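Local coordinates for adenosine monophosphate-protein transferase (PDB 2EKM) that is of unknown function but may act on adenosine or adenosine nucleotides, at residues 73-78 with 83-88; 17-22 with 94-99. All coordinates share one frame; numbering follows the deposited sequence.

Interaction 1: residues 73-78 with 83-88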
loop_
_atom_site.group_PDB
_atom_site.type_symbol
_atom_site.label_atom_id
_atom_site.label_comp_id
_atom_site.label_asym_id
_atom_site.label_seq_id
_atom_site.Cartn_x
_atom_site.Cartn_y
_atom_site.Cartn_z
ATOM N N GLN A 73 -9.951 2.543 20.503
ATOM C CA GLN A 73 -10.606 3.816 20.230
ATOM C C GLN A 73 -10.392 4.275 18.791
ATOM O O GLN A 73 -11.347 4.596 18.085
ATOM C CB GLN A 73 -10.096 4.874 21.212
ATOM C CG GLN A 73 -10.443 4.549 22.657
ATOM C CD GLN A 73 -9.557 5.257 23.663
ATOM O OE1 GLN A 73 -9.666 5.023 24.864
ATOM N NE2 GLN A 73 -8.671 6.120 23.180
ATOM N N THR A 74 -9.138 4.301 18.359
ATOM C CA THR A 74 -8.819 4.717 17.003
ATOM C C THR A 74 -9.490 3.810 15.968
ATOM O O THR A 74 -10.001 4.290 14.959
ATOM C CB THR A 74 -7.287 4.747 16.794
ATOM O OG1 THR A 74 -6.726 5.764 17.638
ATOM C CG2 THR A 74 -6.934 5.054 15.341
ATOM N N ALA A 75 -9.505 2.505 16.227
ATOM C CA ALA A 75 -10.134 1.555 15.308
ATOM C C ALA A 75 -11.634 1.826 15.188
ATOM O O ALA A 75 -12.214 1.711 14.107
ATOM C CB ALA A 75 -9.901 0.126 15.793
ATOM N N LEU A 76 -12.262 2.178 16.305
ATOM C CA LEU A 76 -13.690 2.475 16.311
ATOM C C LEU A 76 -13.987 3.773 15.564
ATOM O O LEU A 76 -14.978 3.874 14.844
ATOM C CB LEU A 76 -14.201 2.599 17.748
ATOM C CG LEU A 76 -14.528 1.322 18.522
ATOM C CD1 LEU A 76 -14.751 1.671 19.984
ATOM C CD2 LEU A 76 -15.774 0.658 17.933
ATOM N N LYS A 77 -13.129 4.770 15.750
ATOM C CA LYS A 77 -13.311 6.064 15.099
ATOM C C LYS A 77 -13.173 5.959 13.582
ATOM O O LYS A 77 -13.897 6.617 12.839
ATOM C CB LYS A 77 -12.313 7.067 15.671
ATOM C CG LYS A 77 -12.564 7.361 17.144
ATOM C CD LYS A 77 -11.374 8.022 17.824
ATOM C CE LYS A 77 -11.052 9.376 17.227
ATOM N NZ LYS A 77 -10.005 10.070 18.030
ATOM N N ILE A 78 -12.238 5.139 13.120
ATOM C CA ILE A 78 -12.072 4.955 11.688
ATOM C C ILE A 78 -13.290 4.148 11.237
ATOM O O ILE A 78 -13.911 4.457 10.220
ATOM C CB ILE A 78 -10.775 4.191 11.373
ATOM C CG1 ILE A 78 -9.567 5.052 11.763
ATOM C CG2 ILE A 78 -10.728 3.822 9.887
ATOM C CD1 ILE A 78 -8.216 4.354 11.580
ATOM N N THR A 83 -9.600 -2.912 9.086
ATOM C CA THR A 83 -8.561 -1.952 9.433
ATOM C C THR A 83 -7.881 -2.439 10.712
ATOM O O THR A 83 -8.546 -2.955 11.613
ATOM C CB THR A 83 -9.158 -0.549 9.724
ATOM O OG1 THR A 83 -9.856 -0.070 8.571
ATOM C CG2 THR A 83 -8.053 0.438 10.082
ATOM N N PHE A 84 -6.561 -2.311 10.785
ATOM C CA PHE A 84 -5.863 -2.691 11.999
ATOM C C PHE A 84 -5.103 -1.463 12.487
ATOM O O PHE A 84 -4.669 -0.627 11.688
ATOM C CB PHE A 84 -4.939 -3.909 11.780
ATOM C CG PHE A 84 -3.702 -3.634 10.962
ATOM C CD1 PHE A 84 -2.592 -3.020 11.533
ATOM C CD2 PHE A 84 -3.621 -4.058 9.640
ATOM C CE1 PHE A 84 -1.416 -2.836 10.799
ATOM C CE2 PHE A 84 -2.452 -3.881 8.899
ATOM C CZ PHE A 84 -1.346 -3.268 9.484
ATOM N N VAL A 85 -4.990 -1.340 13.804
ATOM C CA VAL A 85 -4.311 -0.213 14.422
ATOM C C VAL A 85 -3.342 -0.722 15.475
ATOM O O VAL A 85 -3.697 -1.563 16.301
ATOM C CB VAL A 85 -5.319 0.747 15.109
ATOM C CG1 VAL A 85 -4.570 1.873 15.825
ATOM C CG2 VAL A 85 -6.273 1.327 14.076
ATOM N N ILE A 86 -2.116 -0.210 15.430
ATOM C CA ILE A 86 -1.087 -0.589 16.386
ATOM C C ILE A 86 -0.498 0.653 17.049
ATOM O O ILE A 86 -0.174 1.633 16.379
ATOM C CB ILE A 86 0.090 -1.341 15.710
ATOM C CG1 ILE A 86 -0.394 -2.647 15.075
ATOM C CG2 ILE A 86 1.166 -1.641 16.743
ATOM C CD1 ILE A 86 0.685 -3.357 14.260
ATOM N N TYR A 87 -0.381 0.604 18.370
ATOM C CA TYR A 87 0.217 1.687 19.137
ATOM C C TYR A 87 1.435 1.069 19.804
ATOM O O TYR A 87 1.350 -0.033 20.344
ATOM C CB TYR A 87 -0.751 2.206 20.204
ATOM C CG TYR A 87 -1.705 3.264 19.705
ATOM C CD1 TYR A 87 -1.349 4.612 19.720
ATOM C CD2 TYR A 87 -2.961 2.921 19.209
ATOM C CE1 TYR A 87 -2.220 5.591 19.251
ATOM C CE2 TYR A 87 -3.839 3.892 18.736
ATOM C CZ TYR A 87 -3.462 5.224 18.762
ATOM O OH TYR A 87 -4.321 6.188 18.290
ATOM N N ILE A 88 2.567 1.763 19.755
ATOM C CA ILE A 88 3.783 1.251 20.378
ATOM C C ILE A 88 4.485 2.330 21.188
ATOM O O ILE A 88 4.355 3.519 20.909
ATOM C CB ILE A 88 4.792 0.695 19.331
ATOM C CG1 ILE A 88 5.231 1.807 18.375
ATOM C CG2 ILE A 88 4.166 -0.476 18.574
ATOM C CD1 ILE A 88 6.296 1.382 17.376
#
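Thr74 meets Tyr87 and Val85 where the last turns of helix 65-78 lie across strand 83-89, the closing half of a split beta-alpha-beta crossover in which strand 44-50 separates the two parallel strands. The segments run nearly antiparallel, at 150°, with their axes 8.1 Å apart. Thr74 divides its two branches between two partners. Its OG1 approaches the tyrosine in the plane of the ring, at the hydroxyl-bearing edge, and lies 2.5 Å from Tyr87 OH, a probable hydrogen bond. Its CG2, carried opposite the backbone N by chi1 of -65°, packs 4.0 Å from Val85 CG2, and the two side chains cross at about a right angle. The same valine methyl also touches the next residue of the helix, Ala75 CB, at 4.2 Å. Near the chain reversal the methyl of Thr83 faces the helix, and Ile78 CD1 stands 4.2 Å from Thr83 CG2.

Further out, Thr83 OG1 is held by Ala80 O, while Leu70 O and Glu11 O help to position the other two hydroxyls. An alanine in place of Tyr87 would probably leave Thr74 OG1 and Glu11 O without their shared hydroxyl and open a gap beside Val10 and Val18. Thr74 OG1 makes a weak bond to Leu70 O one turn back, and Tyr87 OH is hydrogen-bonded to Glu11 O.

Interaction 2: residues 17-22 with 94-99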
loop_
_atom_site.group_PDB
_atom_site.type_symbol
_atom_site.label_atom_id
_atom_site.label_comp_id
_atom_site.label_asym_id
_atom_site.label_seq_id
_atom_site.Cartn_x
_atom_site.Cartn_y
_atom_site.Cartn_z
ATOM N N ASN A 17 3.770 5.922 19.101
ATOM C CA ASN A 17 3.737 5.963 17.650
ATOM C C ASN A 17 2.551 5.085 17.277
ATOM O O ASN A 17 2.246 4.118 17.978
ATOM C CB ASN A 17 5.022 5.378 17.064
ATOM C CG ASN A 17 6.100 6.424 16.848
ATOM O OD1 ASN A 17 6.161 7.056 15.791
ATOM N ND2 ASN A 17 6.954 6.616 17.850
ATOM N N VAL A 18 1.869 5.427 16.193
ATOM C CA VAL A 18 0.734 4.633 15.768
ATOM C C VAL A 18 0.994 4.130 14.355
ATOM O O VAL A 18 1.609 4.822 13.546
ATOM C CB VAL A 18 -0.580 5.461 15.811
ATOM C CG1 VAL A 18 -0.566 6.536 14.727
ATOM C CG2 VAL A 18 -1.785 4.539 15.659
ATOM N N ILE A 19 0.558 2.908 14.086
ATOM C CA ILE A 19 0.704 2.294 12.773
ATOM C C ILE A 19 -0.682 1.790 12.387
ATOM O O ILE A 19 -1.283 0.982 13.102
ATOM C CB ILE A 19 1.687 1.102 12.798
ATOM C CG1 ILE A 19 3.086 1.584 13.192
ATOM C CG2 ILE A 19 1.743 0.448 11.414
ATOM C CD1 ILE A 19 4.084 0.464 13.395
ATOM N N ILE A 20 -1.187 2.273 11.259
ATOM C CA ILE A 20 -2.512 1.890 10.793
ATOM C C ILE A 20 -2.441 1.257 9.409
ATOM O O ILE A 20 -1.748 1.753 8.520
ATOM C CB ILE A 20 -3.444 3.125 10.748
ATOM C CG1 ILE A 20 -3.419 3.831 12.108
ATOM C CG2 ILE A 20 -4.864 2.698 10.402
ATOM C CD1 ILE A 20 -4.193 5.137 12.153
ATOM N N GLY A 21 -3.156 0.151 9.234
ATOM C CA GLY A 21 -3.148 -0.518 7.949
ATOM C C GLY A 21 -4.419 -1.289 7.661
ATOM O O GLY A 21 -5.460 -1.059 8.276
ATOM N N GLN A 22 -4.322 -2.217 6.719
ATOM C CA GLN A 22 -5.455 -3.038 6.323
ATOM C C GLN A 22 -5.005 -4.488 6.268
ATOM O O GLN A 22 -3.900 -4.791 5.807
ATOM C CB GLN A 22 -5.952 -2.599 4.950
ATOM C CG GLN A 22 -7.218 -3.275 4.484
ATOM C CD GLN A 22 -7.598 -2.820 3.092
ATOM O OE1 GLN A 22 -7.527 -1.631 2.780
ATOM N NE2 GLN A 22 -8.004 -3.760 2.247
ATOM N N ILE A 94 10.281 2.042 12.792
ATOM C CA ILE A 94 11.309 1.390 11.982
ATOM C C ILE A 94 11.767 0.079 12.609
ATOM O O ILE A 94 12.356 -0.764 11.933
ATOM C CB ILE A 94 12.550 2.293 11.740
ATOM C CG1 ILE A 94 13.177 2.719 13.066
ATOM C CG2 ILE A 94 12.157 3.506 10.906
ATOM C CD1 ILE A 94 14.472 3.508 12.881
ATOM N N ASN A 95 11.497 -0.094 13.901
ATOM C CA ASN A 95 11.875 -1.332 14.581
ATOM C C ASN A 95 11.006 -2.497 14.114
ATOM O O ASN A 95 11.466 -3.637 14.044
ATOM C CB ASN A 95 11.687 -1.234 16.103
ATOM C CG ASN A 95 12.603 -0.220 16.764
ATOM O OD1 ASN A 95 13.675 0.118 16.256
ATOM N ND2 ASN A 95 12.191 0.245 17.932
ATOM N N VAL A 96 9.746 -2.212 13.797
ATOM C CA VAL A 96 8.823 -3.280 13.425
ATOM C C VAL A 96 8.056 -3.153 12.122
ATOM O O VAL A 96 7.315 -4.063 11.758
ATOM C CB VAL A 96 7.775 -3.492 14.541
ATOM C CG1 VAL A 96 8.468 -3.869 15.844
ATOM C CG2 VAL A 96 6.954 -2.223 14.730
ATOM N N LEU A 97 8.223 -2.048 11.411
ATOM C CA LEU A 97 7.473 -1.874 10.177
ATOM C C LEU A 97 7.667 -3.020 9.183
ATOM O O LEU A 97 6.693 -3.517 8.615
ATOM C CB LEU A 97 7.817 -0.529 9.534
ATOM C CG LEU A 97 6.724 0.105 8.663
ATOM C CD1 LEU A 97 5.371 0.074 9.376
ATOM C CD2 LEU A 97 7.120 1.541 8.341
ATOM N N ASN A 98 8.906 -3.456 8.971
ATOM C CA ASN A 98 9.127 -4.552 8.033
ATOM C C ASN A 98 8.490 -5.867 8.499
ATOM O O ASN A 98 8.009 -6.650 7.677
ATOM C CB ASN A 98 10.625 -4.736 7.746
ATOM C CG ASN A 98 11.159 -3.696 6.767
ATOM O OD1 ASN A 98 10.394 -3.090 6.021
ATOM N ND2 ASN A 98 12.471 -3.499 6.756
ATOM N N ARG A 99 8.477 -6.118 9.806
ATOM C CA ARG A 99 7.846 -7.345 10.315
ATOM C C ARG A 99 6.361 -7.318 9.982
ATOM O O ARG A 99 5.784 -8.321 9.553
ATOM C CB ARG A 99 8.014 -7.460 11.836
ATOM C CG ARG A 99 9.391 -7.910 12.264
ATOM C CD ARG A 99 9.544 -7.899 13.782
ATOM N NE ARG A 99 10.777 -8.573 14.171
ATOM C CZ ARG A 99 10.827 -9.762 14.764
ATOM N NH1 ARG A 99 9.711 -10.412 15.058
ATOM N NH2 ARG A 99 12.000 -10.315 15.025
#
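Helix 93-101 covers one face of the five-stranded antiparallel sheet, and its contact with strand 16-22 is a small example of how a sheet residue is gripped by a helix through methyl groups alone. Ile19 supplies the whole strand side. Ile19 CA lies 8.4 Å from Leu97 CA, the nearest such pair, and both branches of the isoleucine span the gap. With chi1 of -63° the longer arm, CG1 and CD1, is set opposite the carbonyl carbon and CG2 opposite the backbone N, which parts the two methyl ends and lets each meet a different one of two consecutive residues, Val96 and Leu97. Ile19 CD1 reaches Val96 CG2 at 4.2 Å; Ile19 CG2 reaches Leu97 CD1 at 4.2 Å. In both pairs the side chains meet at a slant.

These two residues present themselves differently. Val96 CB points at the strand, and the methyl that makes the contact, CG2, sits between the backbone N and the carbonyl carbon. Leu97 CB does not aim at the strand; CG lies roughly anti to the backbone N (chi1 -152°), and chi2 of 47° then swings CD1 to Ile19. The helix is also kinked here, the N atoms of Asn98 and Arg99 lacking bonds to the preceding turn.

Further out, Ile109 of strand 108-113 touches both Ile19 and Leu97, joining the pair into one buried apolar patch. Leu97 also packs on Glu104 of the third subunit, at the edge of the contact with Ile19. One residue further on, Asn98 uses both ends of its amide, OD1 bonding to Lys101 NZ and ND2 to the backbone O of Asn102 in that same third subunit.

In the fold
The two interactions lie on opposite faces of the same five-stranded sheet, their centres 12 Å apart. Strands 83-89 and 16-22 are antiparallel neighbours in it, stitched by probable hydrogen bonds from Ile19 N to Ile86 O (2.7 Å) and from Ile88 N to Asn17 O (3.0 Å). Along the chain interaction 1 is nested within interaction 2: strand 16-22 comes first, then helix 65-78, strand 83-89 and, directly after it, helix 93-101. The chain thus crosses from one face of the sheet to the other: helix 93-101 lies over one face, and helix 65-78 with the three-stranded sheet over the other. Interaction 2 lies beside the interface with the third subunit.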